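Local atomic coordinates of ricin B-like lectin (Macrolepiota procera, PDB entry 4IYB), a protein that probably acts as a carbohydrate-binding lectin of the ricin B family, with a beta-trefoil fold that binds galactose. Residues 20-25 with 32-37; 49-54 with 82-87; 97-102 with 133-138. All coordinates share one frame; numbering follows the deposited sequence.

Contact 1: residues 20-25 with 32-37; sequences VIDLSG and IGYPYH. With GAL (beta-D-galactopyranose), chain C.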
loop_
_atom_site.group_PDB
_atom_site.type_symbol
_atom_site.label_atom_id
_atom_site.label_comp_id
_atom_site.label_asym_id
_atom_site.label_seq_id
_atom_site.Cartn_x
_atom_site.Cartn_y
_atom_site.Cartn_z
ATOM N N VAL A 20 -4.401 6.787 4.707
ATOM C CA VAL A 20 -4.050 6.234 3.400
ATOM C C VAL A 20 -2.558 6.101 3.191
ATOM O O VAL A 20 -1.748 6.720 3.881
ATOM C CB VAL A 20 -4.650 7.042 2.239
ATOM C CG1 VAL A 20 -6.147 7.168 2.366
ATOM C CG2 VAL A 20 -3.954 8.398 2.101
ATOM N N ILE A 21 -2.190 5.239 2.246
ATOM C CA ILE A 21 -0.806 5.104 1.835
ATOM C C ILE A 21 -0.363 6.366 1.098
ATOM O O ILE A 21 -0.908 6.710 0.065
ATOM C CB ILE A 21 -0.641 3.865 0.928
ATOM C CG1 ILE A 21 -1.106 2.607 1.694
ATOM C CG2 ILE A 21 0.786 3.721 0.453
ATOM C CD1 ILE A 21 -0.810 1.315 0.961
ATOM N N ASP A 22 0.663 6.992 1.658
ATOM C CA ASP A 22 1.062 8.363 1.323
ATOM C C ASP A 22 2.565 8.373 1.102
ATOM O O ASP A 22 3.330 7.843 1.899
ATOM C CB ASP A 22 0.615 9.241 2.495
ATOM C CG ASP A 22 1.014 10.730 2.357
ATOM O OD1 ASP A 22 2.225 11.015 2.219
ATOM O OD2 ASP A 22 0.091 11.581 2.523
ATOM N N LEU A 23 2.989 8.892 -0.052
ATOM C CA LEU A 23 4.399 9.156 -0.322
ATOM C C LEU A 23 4.774 10.492 0.347
ATOM O O LEU A 23 4.321 11.559 -0.077
ATOM C CB LEU A 23 4.610 9.220 -1.828
ATOM C CG LEU A 23 6.042 9.575 -2.280
ATOM C CD1 LEU A 23 7.016 8.544 -1.765
ATOM C CD2 LEU A 23 6.131 9.724 -3.802
ATOM N N SER A 24 5.527 10.398 1.416
ATOM C CA SER A 24 5.821 11.539 2.279
ATOM C C SER A 24 6.292 12.762 1.534
ATOM O O SER A 24 7.257 12.712 0.776
ATOM C CB SER A 24 6.883 11.162 3.272
ATOM O OG SER A 24 7.221 12.296 4.051
ATOM N N GLY A 25 5.647 13.875 1.840
ATOM C CA GLY A 25 6.074 15.155 1.281
ATOM C C GLY A 25 7.338 15.671 1.927
ATOM O O GLY A 25 7.916 16.628 1.429
ATOM N N ILE A 32 4.094 6.280 4.296
ATOM C CA ILE A 32 3.502 6.536 5.597
ATOM C C ILE A 32 1.973 6.469 5.494
ATOM O O ILE A 32 1.391 6.547 4.399
ATOM C CB ILE A 32 3.899 7.948 6.121
ATOM C CG1 ILE A 32 3.411 9.040 5.186
ATOM C CG2 ILE A 32 5.394 8.009 6.406
ATOM C CD1 ILE A 32 3.781 10.433 5.637
ATOM N N GLY A 33 1.331 6.254 6.644
ATOM C CA GLY A 33 -0.101 6.428 6.784
ATOM C C GLY A 33 -0.393 7.885 7.085
ATOM O O GLY A 33 0.154 8.442 8.047
ATOM N N TYR A 34 -1.268 8.485 6.297
ATOM C CA TYR A 34 -1.607 9.910 6.465
ATOM C C TYR A 34 -3.063 10.140 6.121
ATOM O O TYR A 34 -3.597 9.523 5.201
ATOM C CB TYR A 34 -0.706 10.782 5.541
ATOM C CG TYR A 34 -0.425 12.192 6.070
ATOM C CD1 TYR A 34 -1.286 13.254 5.761
ATOM C CD2 TYR A 34 0.639 12.432 6.946
ATOM C CE1 TYR A 34 -1.060 14.518 6.297
ATOM C CE2 TYR A 34 0.867 13.701 7.449
ATOM C CZ TYR A 34 0.008 14.709 7.142
ATOM O OH TYR A 34 0.243 15.960 7.733
ATOM N N PRO A 35 -3.734 11.064 6.819
ATOM C CA PRO A 35 -5.108 11.357 6.450
ATOM C C PRO A 35 -5.236 11.807 4.998
ATOM O O PRO A 35 -4.406 12.607 4.513
ATOM C CB PRO A 35 -5.485 12.510 7.409
ATOM C CG PRO A 35 -4.636 12.266 8.615
ATOM C CD PRO A 35 -3.336 11.765 8.065
ATOM N N TYR A 36 -6.266 11.326 4.315
ATOM C CA TYR A 36 -6.456 11.664 2.908
ATOM C C TYR A 36 -6.860 13.130 2.751
ATOM O O TYR A 36 -7.786 13.595 3.453
ATOM C CB TYR A 36 -7.553 10.786 2.300
ATOM C CG TYR A 36 -7.634 10.889 0.785
ATOM C CD1 TYR A 36 -6.554 10.571 -0.026
ATOM C CD2 TYR A 36 -8.791 11.356 0.171
ATOM C CE1 TYR A 36 -6.643 10.639 -1.407
ATOM C CE2 TYR A 36 -8.885 11.430 -1.204
ATOM C CZ TYR A 36 -7.796 11.086 -1.994
ATOM O OH TYR A 36 -7.825 11.162 -3.379
ATOM N N HIS A 37 -6.219 13.807 1.802
ATOM C CA HIS A 37 -6.582 15.192 1.452
ATOM C C HIS A 37 -6.527 15.397 -0.051
ATOM O O HIS A 37 -6.321 16.515 -0.531
ATOM C CB HIS A 37 -5.656 16.187 2.145
ATOM C CG HIS A 37 -4.207 15.995 1.823
ATOM N ND1 HIS A 37 -3.607 16.576 0.724
ATOM C CD2 HIS A 37 -3.226 15.332 2.474
ATOM C CE1 HIS A 37 -2.336 16.225 0.685
ATOM N NE2 HIS A 37 -2.078 15.477 1.738
HETATM C C1 GAL C . 2.820 16.773 3.243
HETATM C C2 GAL C . 1.914 15.995 2.309
HETATM C C3 GAL C . 1.220 14.889 3.081
HETATM C C4 GAL C . 2.252 14.051 3.810
HETATM C C5 GAL C . 3.071 14.970 4.710
HETATM C C6 GAL C . 4.150 14.213 5.458
HETATM O O1 GAL C . 3.544 17.686 2.442
HETATM O O2 GAL C . 0.932 16.846 1.745
HETATM O O3 GAL C . 0.392 14.194 2.183
HETATM O O4 GAL C . 3.092 13.350 2.882
HETATM O O5 GAL C . 3.738 15.896 3.863
HETATM O O6 GAL C . 4.698 15.035 6.460
#
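Asp22 and Tyr34 both swing their side chains away from their own backbone N (chi1 177° and -151°), which lays carboxylate and phenol side by side, pointing the same way from one face of the hairpin. Their planes stand 47° apart, and Asp22 OD2 lies 3.2 Å from Tyr34 CB. The galactose lies against the ends of both. GAL O4 gives a hydrogen bond to Asp22 OD1 (2.6 Å) and GAL O3 one to Asp22 OD2 (2.7 Å), so each carboxylate oxygen takes one sugar hydroxyl; Gln42 NE2 also binds OD2. The Tyr34 ring lies under the sugar, with GAL C4 over its centre, 3.7 Å above the ring plane, a CH-pi platform. From the turn beyond, His37 NE2 donates to GAL O3 (2.8 Å), the oxygen lying in the imidazole plane, while Gly25 N donates to GAL O4 (2.8 Å) and Asn41 ND2 gives the sugar a further hydrogen bond. Ile32 CD1 reaches GAL C6 at 3.8 Å. Beneath the site, Val20 and Asp22 form antiparallel hydrogen-bonded pairs with Tyr34 and Ile32, respectively. An aspartate and a stacking aromatic on neighbouring strands, with polar groups from adjoining loops, make up the galactose site characteristic of ricin B-type beta-trefoil lectins.

Contact 2: residues 49-54 with 82-87; sequences TGKAWT and PFEWHI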
loop_
_atom_site.group_PDB
_atom_site.type_symbol
_atom_site.label_atom_id
_atom_site.label_comp_id
_atom_site.label_asym_id
_atom_site.label_seq_id
_atom_site.Cartn_x
_atom_site.Cartn_y
_atom_site.Cartn_z
ATOM N N THR A 49 0.721 -6.449 -14.965
ATOM C CA THR A 49 1.878 -6.750 -15.816
ATOM C C THR A 49 1.675 -8.030 -16.603
ATOM O O THR A 49 2.569 -8.443 -17.348
ATOM C CB THR A 49 3.135 -6.956 -14.992
ATOM O OG1 THR A 49 2.944 -8.121 -14.182
ATOM C CG2 THR A 49 3.448 -5.733 -14.130
ATOM N N GLY A 50 0.541 -8.676 -16.371
ATOM C CA GLY A 50 0.284 -10.032 -16.841
ATOM C C GLY A 50 0.337 -11.022 -15.690
ATOM O O GLY A 50 -0.276 -12.089 -15.751
ATOM N N LYS A 51 1.058 -10.671 -14.622
ATOM C CA LYS A 51 1.175 -11.605 -13.493
ATOM C C LYS A 51 1.035 -10.965 -12.119
ATOM O O LYS A 51 0.933 -11.662 -11.077
ATOM C CB LYS A 51 2.483 -12.373 -13.559
ATOM C CG LYS A 51 3.747 -11.557 -13.432
ATOM C CD LYS A 51 4.939 -12.360 -13.953
ATOM C CE LYS A 51 6.275 -11.696 -13.675
ATOM N NZ LYS A 51 6.430 -10.426 -14.441
ATOM N N ALA A 52 1.064 -9.641 -12.099
ATOM C CA ALA A 52 1.101 -8.949 -10.833
ATOM C C ALA A 52 0.718 -7.496 -11.052
ATOM O O ALA A 52 0.632 -7.024 -12.203
ATOM C CB ALA A 52 2.469 -9.039 -10.219
ATOM N N TRP A 53 0.486 -6.793 -9.947
ATOM C CA TRP A 53 0.206 -5.370 -9.985
ATOM C C TRP A 53 1.457 -4.543 -9.671
ATOM O O TRP A 53 2.165 -4.808 -8.695
ATOM C CB TRP A 53 -0.880 -5.024 -8.956
ATOM C CG TRP A 53 -2.232 -5.602 -9.243
ATOM C CD1 TRP A 53 -2.784 -6.720 -8.689
ATOM C CD2 TRP A 53 -3.200 -5.098 -10.175
ATOM N NE1 TRP A 53 -4.038 -6.917 -9.184
ATOM C CE2 TRP A 53 -4.325 -5.937 -10.100
ATOM C CE3 TRP A 53 -3.209 -4.032 -11.083
ATOM C CZ2 TRP A 53 -5.437 -5.774 -10.920
ATOM C CZ3 TRP A 53 -4.342 -3.851 -11.873
ATOM C CH2 TRP A 53 -5.444 -4.699 -11.765
ATOM N N THR A 54 1.637 -3.433 -10.394
ATOM C CA THR A 54 2.553 -2.393 -9.961
ATOM C C THR A 54 1.761 -1.138 -9.618
ATOM O O THR A 54 0.696 -0.904 -10.185
ATOM C CB THR A 54 3.618 -2.060 -11.042
ATOM O OG1 THR A 54 2.977 -1.512 -12.196
ATOM C CG2 THR A 54 4.371 -3.323 -11.445
ATOM N N PRO A 82 9.506 -0.657 -11.636
ATOM C CA PRO A 82 8.244 -1.272 -11.216
ATOM C C PRO A 82 8.472 -2.441 -10.279
ATOM O O PRO A 82 9.380 -3.263 -10.485
ATOM C CB PRO A 82 7.612 -1.725 -12.519
ATOM C CG PRO A 82 8.235 -0.849 -13.569
ATOM C CD PRO A 82 9.635 -0.631 -13.102
ATOM N N PHE A 83 7.699 -2.466 -9.203
ATOM C CA PHE A 83 7.785 -3.538 -8.203
ATOM C C PHE A 83 6.445 -4.260 -8.174
ATOM O O PHE A 83 5.393 -3.653 -8.036
ATOM C CB PHE A 83 8.112 -2.961 -6.829
ATOM C CG PHE A 83 8.316 -4.003 -5.772
ATOM C CD1 PHE A 83 7.230 -4.549 -5.105
ATOM C CD2 PHE A 83 9.576 -4.392 -5.397
ATOM C CE1 PHE A 83 7.425 -5.529 -4.157
ATOM C CE2 PHE A 83 9.773 -5.356 -4.459
ATOM C CZ PHE A 83 8.689 -5.917 -3.808
ATOM N N GLU A 84 6.476 -5.584 -8.341
ATOM C CA GLU A 84 5.273 -6.388 -8.473
ATOM C C GLU A 84 4.713 -6.849 -7.110
ATOM O O GLU A 84 5.449 -7.287 -6.219
ATOM C CB GLU A 84 5.586 -7.614 -9.323
ATOM C CG GLU A 84 5.821 -7.264 -10.792
ATOM C CD GLU A 84 5.872 -8.470 -11.719
ATOM O OE1 GLU A 84 5.344 -8.385 -12.866
ATOM O OE2 GLU A 84 6.512 -9.462 -11.333
ATOM N N TRP A 85 3.401 -6.709 -6.991
ATOM C CA TRP A 85 2.617 -7.048 -5.801
ATOM C C TRP A 85 1.499 -7.984 -6.211
ATOM O O TRP A 85 0.989 -7.928 -7.347
ATOM C CB TRP A 85 1.963 -5.794 -5.219
ATOM C CG TRP A 85 2.917 -4.776 -4.726
ATOM C CD1 TRP A 85 3.297 -3.600 -5.353
ATOM C CD2 TRP A 85 3.608 -4.792 -3.468
ATOM N NE1 TRP A 85 4.165 -2.895 -4.543
ATOM C CE2 TRP A 85 4.394 -3.613 -3.401
ATOM C CE3 TRP A 85 3.662 -5.700 -2.402
ATOM C CZ2 TRP A 85 5.207 -3.326 -2.304
ATOM C CZ3 TRP A 85 4.469 -5.414 -1.319
ATOM C CH2 TRP A 85 5.234 -4.237 -1.278
ATOM N N HIS A 86 1.042 -8.826 -5.281
ATOM C CA HIS A 86 -0.193 -9.586 -5.460
ATOM C C HIS A 86 -1.221 -9.155 -4.417
ATOM O O HIS A 86 -0.857 -8.829 -3.285
ATOM C CB HIS A 86 0.055 -11.090 -5.285
ATOM C CG HIS A 86 0.833 -11.707 -6.391
ATOM N ND1 HIS A 86 1.458 -12.937 -6.272
ATOM C CD2 HIS A 86 1.078 -11.282 -7.651
ATOM C CE1 HIS A 86 2.102 -13.205 -7.392
ATOM N NE2 HIS A 86 1.844 -12.247 -8.261
ATOM N N ILE A 87 -2.485 -9.129 -4.810
ATOM C CA ILE A 87 -3.557 -8.735 -3.907
ATOM C C ILE A 87 -4.558 -9.850 -3.770
ATOM O O ILE A 87 -4.882 -10.524 -4.749
ATOM C CB ILE A 87 -4.236 -7.401 -4.309
ATOM C CG1 ILE A 87 -5.135 -7.564 -5.524
ATOM C CG2 ILE A 87 -3.163 -6.347 -4.577
ATOM C CD1 ILE A 87 -5.942 -6.310 -5.858
#
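Glu84 OE1 takes two donors from the 49-54 turn: Thr49 OG1 at 2.7 Å and Lys51 NZ at 2.8 Å. The two arrive from different directions. The ammonium meets the syn lone pair of OE1, on the side of the other carboxylate oxygen, whereas the threonine hydroxyl comes in on the anti side, 32° out of the carboxylate plane. Lys51 crosses Glu84 at about a right angle, and a bend at its last torsion (chi4 -67°) turns NZ back onto the carboxylate; a second, weak bond runs to Glu84 OE2. Ala52 CB sits against the aliphatic part of the glutamate, 3.5 Å from Glu84 CB, and its other neighbours are Trp85 O and the imidazole of His86. That imidazole makes a weak hydrogen bond from NE2 to Lys51 O.

Behind these side chains, Thr49 OG1 also accepts from Lys51 N (3.2 Å), which closes an ST turn and holds the hydroxyl oxygen in place. The backbones join at one antiparallel hydrogen-bonded pair, Trp53 with Trp85, in which Trp53 N donates to Trp85 O at 2.9 Å and Trp85 N to Trp53 O at 2.8 Å. This links the start of strand 53-57 to the approach to strand 86-89 in the beta-trefoil, away from the galactose site. On one flank the indole of Trp53 meets Ile87, with NE1 3.9 Å from Ile87 CG1; on another, Thr54 CG2 rests beside Pro82 CB. Farther out, Phe83 CD1 lies over one face of the Trp85 indole, whose NE1 is bound to Leu64 O, and the Trp53 ring meets Trp48 edge-to-face.

The chemistry is thus divided between a backbone bridge flanked by apolar side chains and a salt bridge at the turn, where the nearby ammonium and the hydroxyl would probably stabilise the ionised form of Glu84.

Contact 3: residues 97-102 with 133-138; sequences FRIFVP and QTWTID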
loop_
_atom_site.group_PDB
_atom_site.type_symbol
_atom_site.label_atom_id
_atom_site.label_comp_id
_atom_site.label_asym_id
_atom_site.label_seq_id
_atom_site.Cartn_x
_atom_site.Cartn_y
_atom_site.Cartn_z
ATOM N N PHE A 97 -8.514 -5.820 1.027
ATOM C CA PHE A 97 -7.444 -6.600 0.406
ATOM C C PHE A 97 -6.235 -6.663 1.331
ATOM O O PHE A 97 -5.982 -5.744 2.138
ATOM C CB PHE A 97 -6.962 -5.968 -0.907
ATOM C CG PHE A 97 -7.957 -6.011 -2.030
ATOM C CD1 PHE A 97 -8.142 -7.178 -2.746
ATOM C CD2 PHE A 97 -8.733 -4.897 -2.338
ATOM C CE1 PHE A 97 -9.044 -7.223 -3.783
ATOM C CE2 PHE A 97 -9.668 -4.951 -3.375
ATOM C CZ PHE A 97 -9.820 -6.118 -4.082
ATOM N N ARG A 98 -5.487 -7.757 1.181
ATOM C CA ARG A 98 -4.112 -7.848 1.641
ATOM C C ARG A 98 -3.169 -7.832 0.473
ATOM O O ARG A 98 -3.450 -8.418 -0.577
ATOM C CB ARG A 98 -3.956 -9.121 2.468
ATOM C CG ARG A 98 -4.749 -9.075 3.758
ATOM C CD ARG A 98 -4.749 -10.414 4.479
ATOM N NE ARG A 98 -5.413 -10.294 5.772
ATOM C CZ ARG A 98 -4.810 -10.041 6.923
ATOM N NH1 ARG A 98 -3.486 -9.896 6.952
ATOM N NH2 ARG A 98 -5.526 -9.910 8.045
ATOM N N ILE A 99 -2.074 -7.087 0.616
ATOM C CA ILE A 99 -1.166 -6.804 -0.481
ATOM C C ILE A 99 0.195 -7.424 -0.143
ATOM O O ILE A 99 0.824 -7.076 0.870
ATOM C CB ILE A 99 -1.039 -5.280 -0.691
ATOM C CG1 ILE A 99 -2.420 -4.687 -0.977
ATOM C CG2 ILE A 99 -0.077 -4.988 -1.817
ATOM C CD1 ILE A 99 -2.451 -3.169 -0.968
ATOM N N PHE A 100 0.584 -8.419 -0.940
ATOM C CA PHE A 100 1.739 -9.302 -0.614
ATOM C C PHE A 100 2.896 -9.126 -1.577
ATOM O O PHE A 100 2.703 -8.954 -2.790
ATOM C CB PHE A 100 1.336 -10.780 -0.730
ATOM C CG PHE A 100 0.531 -11.310 0.416
ATOM C CD1 PHE A 100 -0.846 -11.180 0.462
ATOM C CD2 PHE A 100 1.155 -11.976 1.457
ATOM C CE1 PHE A 100 -1.579 -11.724 1.524
ATOM C CE2 PHE A 100 0.451 -12.476 2.523
ATOM C CZ PHE A 100 -0.933 -12.390 2.548
ATOM N N VAL A 101 4.111 -9.290 -1.054
ATOM C CA VAL A 101 5.261 -9.585 -1.899
ATOM C C VAL A 101 5.060 -10.968 -2.489
ATOM O O VAL A 101 4.810 -11.920 -1.729
ATOM C CB VAL A 101 6.590 -9.533 -1.114
ATOM C CG1 VAL A 101 7.739 -9.869 -2.037
ATOM C CG2 VAL A 101 6.778 -8.135 -0.494
ATOM N N PRO A 102 5.099 -11.096 -3.825
ATOM C CA PRO A 102 4.847 -12.403 -4.466
ATOM C C PRO A 102 5.722 -13.520 -3.870
ATOM O O PRO A 102 6.929 -13.345 -3.622
ATOM C CB PRO A 102 5.149 -12.137 -5.939
ATOM C CG PRO A 102 4.767 -10.690 -6.104
ATOM C CD PRO A 102 5.284 -10.049 -4.842
ATOM N N GLN A 133 -3.555 -4.789 8.705
ATOM C CA GLN A 133 -2.941 -5.364 7.503
ATOM C C GLN A 133 -3.907 -5.453 6.300
ATOM O O GLN A 133 -3.636 -6.164 5.333
ATOM C CB GLN A 133 -2.378 -6.771 7.800
ATOM C CG GLN A 133 -1.362 -6.814 8.931
ATOM C CD GLN A 133 -0.639 -8.142 8.976
ATOM O OE1 GLN A 133 -1.114 -9.141 8.488
ATOM N NE2 GLN A 133 0.584 -8.109 9.479
ATOM N N THR A 134 -5.032 -4.740 6.390
ATOM C CA THR A 134 -6.063 -4.824 5.368
ATOM C C THR A 134 -6.403 -3.438 4.863
ATOM O O THR A 134 -6.340 -2.476 5.602
ATOM C CB THR A 134 -7.322 -5.599 5.865
ATOM O OG1 THR A 134 -8.072 -4.839 6.827
ATOM C CG2 THR A 134 -6.936 -6.958 6.441
ATOM N N TRP A 135 -6.760 -3.357 3.599
ATOM C CA TRP A 135 -6.755 -2.096 2.880
ATOM C C TRP A 135 -7.910 -2.101 1.890
ATOM O O TRP A 135 -8.131 -3.076 1.207
ATOM C CB TRP A 135 -5.449 -1.914 2.110
ATOM C CG TRP A 135 -4.225 -2.094 2.944
ATOM C CD1 TRP A 135 -3.618 -3.281 3.231
ATOM C CD2 TRP A 135 -3.461 -1.084 3.620
ATOM N NE1 TRP A 135 -2.524 -3.072 4.016
ATOM C CE2 TRP A 135 -2.390 -1.724 4.247
ATOM C CE3 TRP A 135 -3.546 0.312 3.702
ATOM C CZ2 TRP A 135 -1.414 -1.022 4.948
ATOM C CZ3 TRP A 135 -2.587 0.992 4.426
ATOM C CH2 TRP A 135 -1.548 0.332 5.032
ATOM N N THR A 136 -8.600 -0.976 1.775
ATOM C CA THR A 136 -9.535 -0.764 0.678
ATOM C C THR A 136 -8.871 0.017 -0.457
ATOM O O THR A 136 -8.012 0.877 -0.207
ATOM C CB THR A 136 -10.841 -0.107 1.137
ATOM O OG1 THR A 136 -10.552 1.146 1.755
ATOM C CG2 THR A 136 -11.599 -0.996 2.096
ATOM N N ILE A 137 -9.253 -0.294 -1.701
ATOM C CA ILE A 137 -8.697 0.353 -2.854
ATOM C C ILE A 137 -9.821 1.143 -3.515
ATOM O O ILE A 137 -10.755 0.565 -4.046
ATOM C CB ILE A 137 -8.052 -0.665 -3.814
ATOM C CG1 ILE A 137 -6.889 -1.403 -3.122
ATOM C CG2 ILE A 137 -7.570 -0.003 -5.087
ATOM C CD1 ILE A 137 -6.373 -2.617 -3.875
ATOM N N ASP A 138 -9.784 2.458 -3.320
ATOM C CA ASP A 138 -10.925 3.346 -3.485
ATOM C C ASP A 138 -10.654 4.389 -4.594
ATOM O O ASP A 138 -9.526 4.775 -4.868
ATOM C CB ASP A 138 -11.210 4.113 -2.164
ATOM C CG ASP A 138 -11.333 3.183 -0.925
ATOM O OD1 ASP A 138 -12.213 2.334 -0.967
ATOM O OD2 ASP A 138 -10.507 3.307 0.034
HETATM O O HOH W 1 -1.736 -6.178 3.411
#
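Arg98 spreads its guanidinium over the Thr134 methyl, with Thr134 CG2 3.6 Å from Arg98 NH2 and lying over one face of the planar group. The contact joins the strand 97-100 to the last strand of the chain, 135-138, within the beta-trefoil fold of the ricin B lectins. At its edge the same guanidinium is bound by Gln133: Arg98 NH1 donates to Gln133 OE1 at 2.9 Å, the oxygen lying almost in the guanidinium plane and receiving the bond on a lone pair in its own carbonyl plane. The amide and guanidinium planes are 71° apart. An extended chain from CG to NE (chi2 172°, chi3 175°) carries the arginine head out to this position, where Asp90 forms a salt bridge with NE and Trp128 O accepts from NH2. Gln133 is itself held by several groups, since its NE2 is bound to Asp109 and to Trp126 O, and its OE1 also accepts from Trp128 N.

The backbones meet in one antiparallel hydrogen-bonded pair, Phe97 with Trp135. Phe97 N donates to Trp135 O at 2.8 Å, and Trp135 N returns a bond to Phe97 O at 2.9 Å; Phe97 O also receives a CA-H...O contact from Thr134 CA. Past this bridge, Ile137 crosses Phe97 at about a right angle and brings CD1 to 3.6 Å from Phe97 CD2. Ile99 CD1 approaches the indole of Trp135 more distantly.

Beside the bridge, a water links the two segments. It donates to Gln133 O at 2.7 Å and accepts from Ile99 N at 3.0 Å, while Trp135 NE1, which is hydrogen-bonded to Leu108 O, makes a weak bond to it in the indole plane.

Contacts 2 and 3 are consecutive and directly joined: strands 86-89 and 97-100 are neighbours in one sheet, and Phe100 N lies 2.8 Å from His86 O, a probable hydrogen bond. Pro102 also packs on His86, with Pro102 CB 3.5 Å from His86 CE1. The centres of contacts 2 and 3 are about 12 Å apart. Contact 1, which carries the galactose, touches contact 3 through the interior, where Ile21 CG1 meets Trp135 CZ3 at 3.5 Å, yet the Trp135 side chain remains about 14 Å from the sugar. Contacts 1 and 2 lie on opposite sides of the chain's centre, about 21 Å between centres, and do not touch.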